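Local atomic coordinates of response regulator (Vibrio cholerae O1 biovar El Tor, PDB entry 7KPO), a protein that probably binds DNA through this domain of the sensor histidine kinase ChiS, consistent with a direct role in transcriptional regulation. Residues A[18-27]-A[79-90]. Residues are numbered along the deposited sequence; the frame is centred on the assembly and turned at random. Where two conformers were deposited one is given.
Sequences SALNYWERVS and YILEHCKEAGPE. With SO4 (sulfate ion), chain D.
Arg-25 reaches from helix 2-27 to Glu-86 in the turn after helix 70-83 and to Glu-90 in the first turn of helix 89-106. Its NE and NH2 lie alongside Glu-90 and share one oxygen; Arg-25 NH2 is 2.8 Å from Glu-90 OE1. NH1 and NH2 meet Glu-86 end-on, again at one oxygen; Arg-25 NH1 is 2.9 Å from Glu-86 OE2. The arginine chain bends at CG-CD (chi3 64°), and the guanidinium keeps both carboxylates at its edge. Two waters donate to OE2 of Glu-90; one of them also ties it to the carbonyl of Ser-18.

Beneath this network, CG of Tyr-22 is anti to the backbone N (chi1 180°), which extends the ring toward the turn. Tyr-22 OH donates to Glu-86 O at 2.7 Å, 36° out of the carbonyl plane. Tyr-22 CE2 touches Cys-84 CB at 3.4 Å. Cys-84 SG lies 3.7 Å from Trp-23 CE3, oblique to the ring. Deeper in, Ile-80 of helix 70-83 fits as a knob among Ala-19, Leu-20, Tyr-22 and Trp-23.

Ser-27 OG donates to Trp-23 O, which places it over one indole face. Trp-23 NE1 donates a hydrogen bond to Ser-30 O. Cys-84 O accepts one from Arg-91 NE. One guanidinium thus pairs with two carboxylates, probably offsetting repulsion between Glu-86 and Glu-90.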
loop_
_atom_site.group_PDB
_atom_site.type_symbol
_atom_site.label_atom_id
_atom_site.label_comp_id
_atom_site.label_asym_id
_atom_site.label_seq_id
_atom_site.Cartn_x
_atom_site.Cartn_y
_atom_site.Cartn_z
ATOM N N SER A 18 4.282 15.398 -0.167
ATOM C CA SER A 18 5.030 14.115 -0.199
ATOM C C SER A 18 4.433 13.202 -1.269
ATOM O O SER A 18 5.184 12.633 -2.080
ATOM C CB SER A 18 4.995 13.428 1.148
ATOM O OG SER A 18 5.707 14.164 2.128
ATOM N N ALA A 19 3.111 13.091 -1.269
ATOM C CA ALA A 19 2.427 12.183 -2.211
ATOM C C ALA A 19 2.674 12.636 -3.652
ATOM O O ALA A 19 2.932 11.781 -4.507
ATOM C CB ALA A 19 0.959 12.121 -1.889
ATOM N N LEU A 20 2.586 13.938 -3.920
ATOM C CA LEU A 20 2.800 14.413 -5.314
ATOM C C LEU A 20 4.248 14.197 -5.745
ATOM O O LEU A 20 4.464 13.831 -6.900
ATOM C CB LEU A 20 2.403 15.883 -5.436
ATOM C CG LEU A 20 0.909 16.121 -5.597
ATOM C CD1 LEU A 20 0.589 17.597 -5.492
ATOM C CD2 LEU A 20 0.407 15.559 -6.922
ATOM N N ASN A 21 5.204 14.428 -4.854
ATOM C CA ASN A 21 6.625 14.212 -5.229
ATOM C C ASN A 21 6.833 12.735 -5.578
ATOM O O ASN A 21 7.557 12.439 -6.549
ATOM C CB ASN A 21 7.556 14.685 -4.115
ATOM C CG ASN A 21 7.464 16.176 -3.869
ATOM O OD1 ASN A 21 6.970 16.926 -4.711
ATOM N ND2 ASN A 21 7.946 16.611 -2.718
ATOM N N TYR A 22 6.211 11.840 -4.811
ATOM C CA TYR A 22 6.320 10.380 -5.050
ATOM C C TYR A 22 5.646 10.023 -6.383
ATOM O O TYR A 22 6.232 9.289 -7.188
ATOM C CB TYR A 22 5.724 9.672 -3.838
ATOM C CG TYR A 22 5.729 8.170 -3.888
ATOM C CD1 TYR A 22 6.895 7.447 -3.703
ATOM C CD2 TYR A 22 4.548 7.468 -4.047
ATOM C CE1 TYR A 22 6.890 6.062 -3.714
ATOM C CE2 TYR A 22 4.525 6.085 -4.059
ATOM C CZ TYR A 22 5.700 5.379 -3.895
ATOM O OH TYR A 22 5.665 4.017 -3.915
ATOM N N TRP A 23 4.433 10.527 -6.600
ATOM C CA TRP A 23 3.712 10.310 -7.880
ATOM C C TRP A 23 4.606 10.709 -9.054
ATOM O O TRP A 23 4.767 9.914 -9.992
ATOM C CB TRP A 23 2.425 11.137 -7.904
ATOM C CG TRP A 23 1.842 11.274 -9.276
ATOM C CD1 TRP A 23 2.062 12.291 -10.161
ATOM C CD2 TRP A 23 0.979 10.340 -9.947
ATOM N NE1 TRP A 23 1.387 12.057 -11.327
ATOM C CE2 TRP A 23 0.708 10.875 -11.223
ATOM C CE3 TRP A 23 0.392 9.122 -9.586
ATOM C CZ2 TRP A 23 -0.120 10.228 -12.138
ATOM C CZ3 TRP A 23 -0.422 8.482 -10.493
ATOM C CH2 TRP A 23 -0.675 9.032 -11.750
ATOM N N GLU A 24 5.160 11.916 -8.999
ATOM C CA GLU A 24 5.976 12.443 -10.123
ATOM C C GLU A 24 7.173 11.525 -10.384
ATOM O O GLU A 24 7.398 11.157 -11.552
ATOM C CB GLU A 24 6.389 13.883 -9.815
ATOM C CG GLU A 24 5.212 14.844 -9.785
ATOM C CD GLU A 24 5.467 16.189 -9.127
ATOM O OE1 GLU A 24 6.604 16.427 -8.679
ATOM O OE2 GLU A 24 4.513 16.988 -9.047
ATOM N N ARG A 25 7.885 11.130 -9.332
ATOM C CA ARG A 25 9.100 10.301 -9.521
ATOM C C ARG A 25 8.757 8.879 -9.984
ATOM O O ARG A 25 9.385 8.410 -10.949
ATOM C CB ARG A 25 9.904 10.240 -8.223
ATOM C CG ARG A 25 11.213 9.481 -8.370
ATOM C CD ARG A 25 12.015 9.420 -7.088
ATOM N NE ARG A 25 11.334 8.686 -6.032
ATOM C CZ ARG A 25 11.268 7.360 -5.948
ATOM N NH1 ARG A 25 11.817 6.600 -6.883
ATOM N NH2 ARG A 25 10.631 6.795 -4.937
ATOM N N VAL A 26 7.802 8.223 -9.328
ATOM C CA VAL A 26 7.499 6.792 -9.627
ATOM C C VAL A 26 6.706 6.652 -10.935
ATOM O O VAL A 26 7.057 5.764 -11.727
ATOM C CB VAL A 26 6.786 6.132 -8.433
ATOM C CG1 VAL A 26 6.374 4.701 -8.744
ATOM C CG2 VAL A 26 7.659 6.172 -7.187
ATOM N N SER A 27 5.677 7.473 -11.151
ATOM C CA SER A 27 4.855 7.348 -12.387
ATOM C C SER A 27 5.562 7.966 -13.600
ATOM O O SER A 27 5.236 7.561 -14.734
ATOM C CB SER A 27 3.510 8.000 -12.210
ATOM O OG SER A 27 3.619 9.414 -12.297
ATOM N N TYR A 79 -5.159 7.245 -4.222
ATOM C CA TYR A 79 -4.976 7.090 -5.688
ATOM C C TYR A 79 -3.488 6.935 -6.012
ATOM O O TYR A 79 -3.091 6.041 -6.787
ATOM C CB TYR A 79 -5.559 8.291 -6.431
ATOM C CG TYR A 79 -5.463 8.173 -7.928
ATOM C CD1 TYR A 79 -4.317 8.557 -8.604
ATOM C CD2 TYR A 79 -6.514 7.658 -8.669
ATOM C CE1 TYR A 79 -4.220 8.442 -9.979
ATOM C CE2 TYR A 79 -6.432 7.536 -10.045
ATOM C CZ TYR A 79 -5.281 7.933 -10.703
ATOM O OH TYR A 79 -5.188 7.822 -12.059
ATOM N N ILE A 80 -2.672 7.812 -5.435
ATOM C CA ILE A 80 -1.205 7.777 -5.690
ATOM C C ILE A 80 -0.629 6.446 -5.186
ATOM O O ILE A 80 0.157 5.826 -5.927
ATOM C CB ILE A 80 -0.550 9.031 -5.089
ATOM C CG1 ILE A 80 -0.991 10.252 -5.906
ATOM C CG2 ILE A 80 0.963 8.883 -5.032
ATOM C CD1 ILE A 80 -0.662 11.588 -5.289
ATOM N N LEU A 81 -1.038 5.988 -4.001
ATOM C CA LEU A 81 -0.506 4.702 -3.466
ATOM C C LEU A 81 -1.040 3.518 -4.296
ATOM O O LEU A 81 -0.319 2.508 -4.433
ATOM C CB LEU A 81 -0.870 4.591 -1.981
ATOM C CG LEU A 81 -0.133 5.558 -1.050
ATOM C CD1 LEU A 81 -0.727 5.526 0.351
ATOM C CD2 LEU A 81 1.361 5.250 -1.009
ATOM N N GLU A 82 -2.235 3.646 -4.874
ATOM C CA GLU A 82 -2.831 2.574 -5.718
ATOM C C GLU A 82 -2.011 2.408 -7.004
ATOM O O GLU A 82 -1.821 1.257 -7.439
ATOM C CB GLU A 82 -4.278 2.933 -6.076
ATOM C CG GLU A 82 -4.968 1.925 -6.980
ATOM C CD GLU A 82 -5.216 0.562 -6.359
ATOM O OE1 GLU A 82 -5.270 0.478 -5.116
ATOM O OE2 GLU A 82 -5.341 -0.414 -7.122
ATOM N N HIS A 83 -1.542 3.524 -7.567
ATOM C CA HIS A 83 -0.828 3.506 -8.872
ATOM C C HIS A 83 0.697 3.495 -8.746
ATOM O O HIS A 83 1.350 3.173 -9.750
ATOM C CB HIS A 83 -1.325 4.688 -9.713
ATOM C CG HIS A 83 -2.750 4.528 -10.121
ATOM N ND1 HIS A 83 -3.113 3.813 -11.246
ATOM C CD2 HIS A 83 -3.903 4.938 -9.548
ATOM C CE1 HIS A 83 -4.425 3.810 -11.359
ATOM N NE2 HIS A 83 -4.933 4.492 -10.334
ATOM N N CYS A 84 1.232 3.821 -7.573
ATOM C CA CYS A 84 2.703 3.882 -7.352
ATOM C C CYS A 84 3.036 2.929 -6.202
ATOM O O CYS A 84 2.681 3.235 -5.052
ATOM C CB CYS A 84 3.127 5.318 -7.071
ATOM S SG CYS A 84 2.655 6.470 -8.389
ATOM N N LYS A 85 3.715 1.825 -6.514
ATOM C CA LYS A 85 3.952 0.753 -5.513
ATOM C C LYS A 85 5.376 0.722 -4.957
ATOM O O LYS A 85 5.537 0.130 -3.881
ATOM C CB LYS A 85 3.648 -0.597 -6.167
ATOM C CG LYS A 85 2.209 -0.790 -6.614
ATOM C CD LYS A 85 1.231 -0.590 -5.486
ATOM C CE LYS A 85 -0.183 -0.998 -5.825
ATOM N NZ LYS A 85 -1.110 -0.604 -4.740
ATOM N N GLU A 86 6.335 1.394 -5.596
ATOM C CA GLU A 86 7.770 1.308 -5.202
ATOM C C GLU A 86 7.920 1.399 -3.682
ATOM O O GLU A 86 7.730 2.483 -3.133
ATOM C CB GLU A 86 8.591 2.390 -5.902
ATOM C CG GLU A 86 10.069 2.334 -5.563
ATOM C CD GLU A 86 10.892 3.427 -6.219
ATOM O OE1 GLU A 86 10.719 3.648 -7.432
ATOM O OE2 GLU A 86 11.659 4.090 -5.502
ATOM N N ALA A 87 8.272 0.284 -3.047
ATOM C CA ALA A 87 8.433 0.228 -1.582
ATOM C C ALA A 87 9.704 0.966 -1.178
ATOM O O ALA A 87 10.696 0.947 -1.929
ATOM C CB ALA A 87 8.464 -1.204 -1.118
ATOM N N GLY A 88 9.658 1.614 -0.025
ATOM C CA GLY A 88 10.839 2.337 0.451
ATOM C C GLY A 88 10.437 3.421 1.430
ATOM O O GLY A 88 9.250 3.618 1.695
ATOM N N PRO A 89 11.419 4.154 1.988
ATOM C CA PRO A 89 11.132 5.213 2.952
ATOM C C PRO A 89 10.143 6.278 2.452
ATOM O O PRO A 89 9.310 6.716 3.220
ATOM C CB PRO A 89 12.521 5.827 3.199
ATOM C CG PRO A 89 13.483 4.692 2.931
ATOM C CD PRO A 89 12.861 3.951 1.771
ATOM N N GLU A 90 10.251 6.675 1.187
ATOM C CA GLU A 90 9.357 7.727 0.643
ATOM C C GLU A 90 7.905 7.244 0.713
ATOM O O GLU A 90 7.034 8.011 1.159
ATOM C CB GLU A 90 9.786 8.073 -0.777
ATOM C CG GLU A 90 9.102 9.302 -1.321
ATOM C CD GLU A 90 9.585 9.741 -2.689
ATOM O OE1 GLU A 90 10.426 9.039 -3.274
ATOM O OE2 GLU A 90 9.121 10.784 -3.165
HETATM S S SO4 D . -0.453 -1.331 -1.409
HETATM O O1 SO4 D . -0.803 0.034 -1.706
HETATM O O2 SO4 D . 0.697 -1.360 -0.536
HETATM O O3 SO4 D . -0.133 -2.019 -2.630
HETATM O O4 SO4 D . -1.574 -1.973 -0.768
HETATM O O HOH W 1 7.711 12.050 -1.324
HETATM O O HOH W 2 10.365 11.570 -5.238
#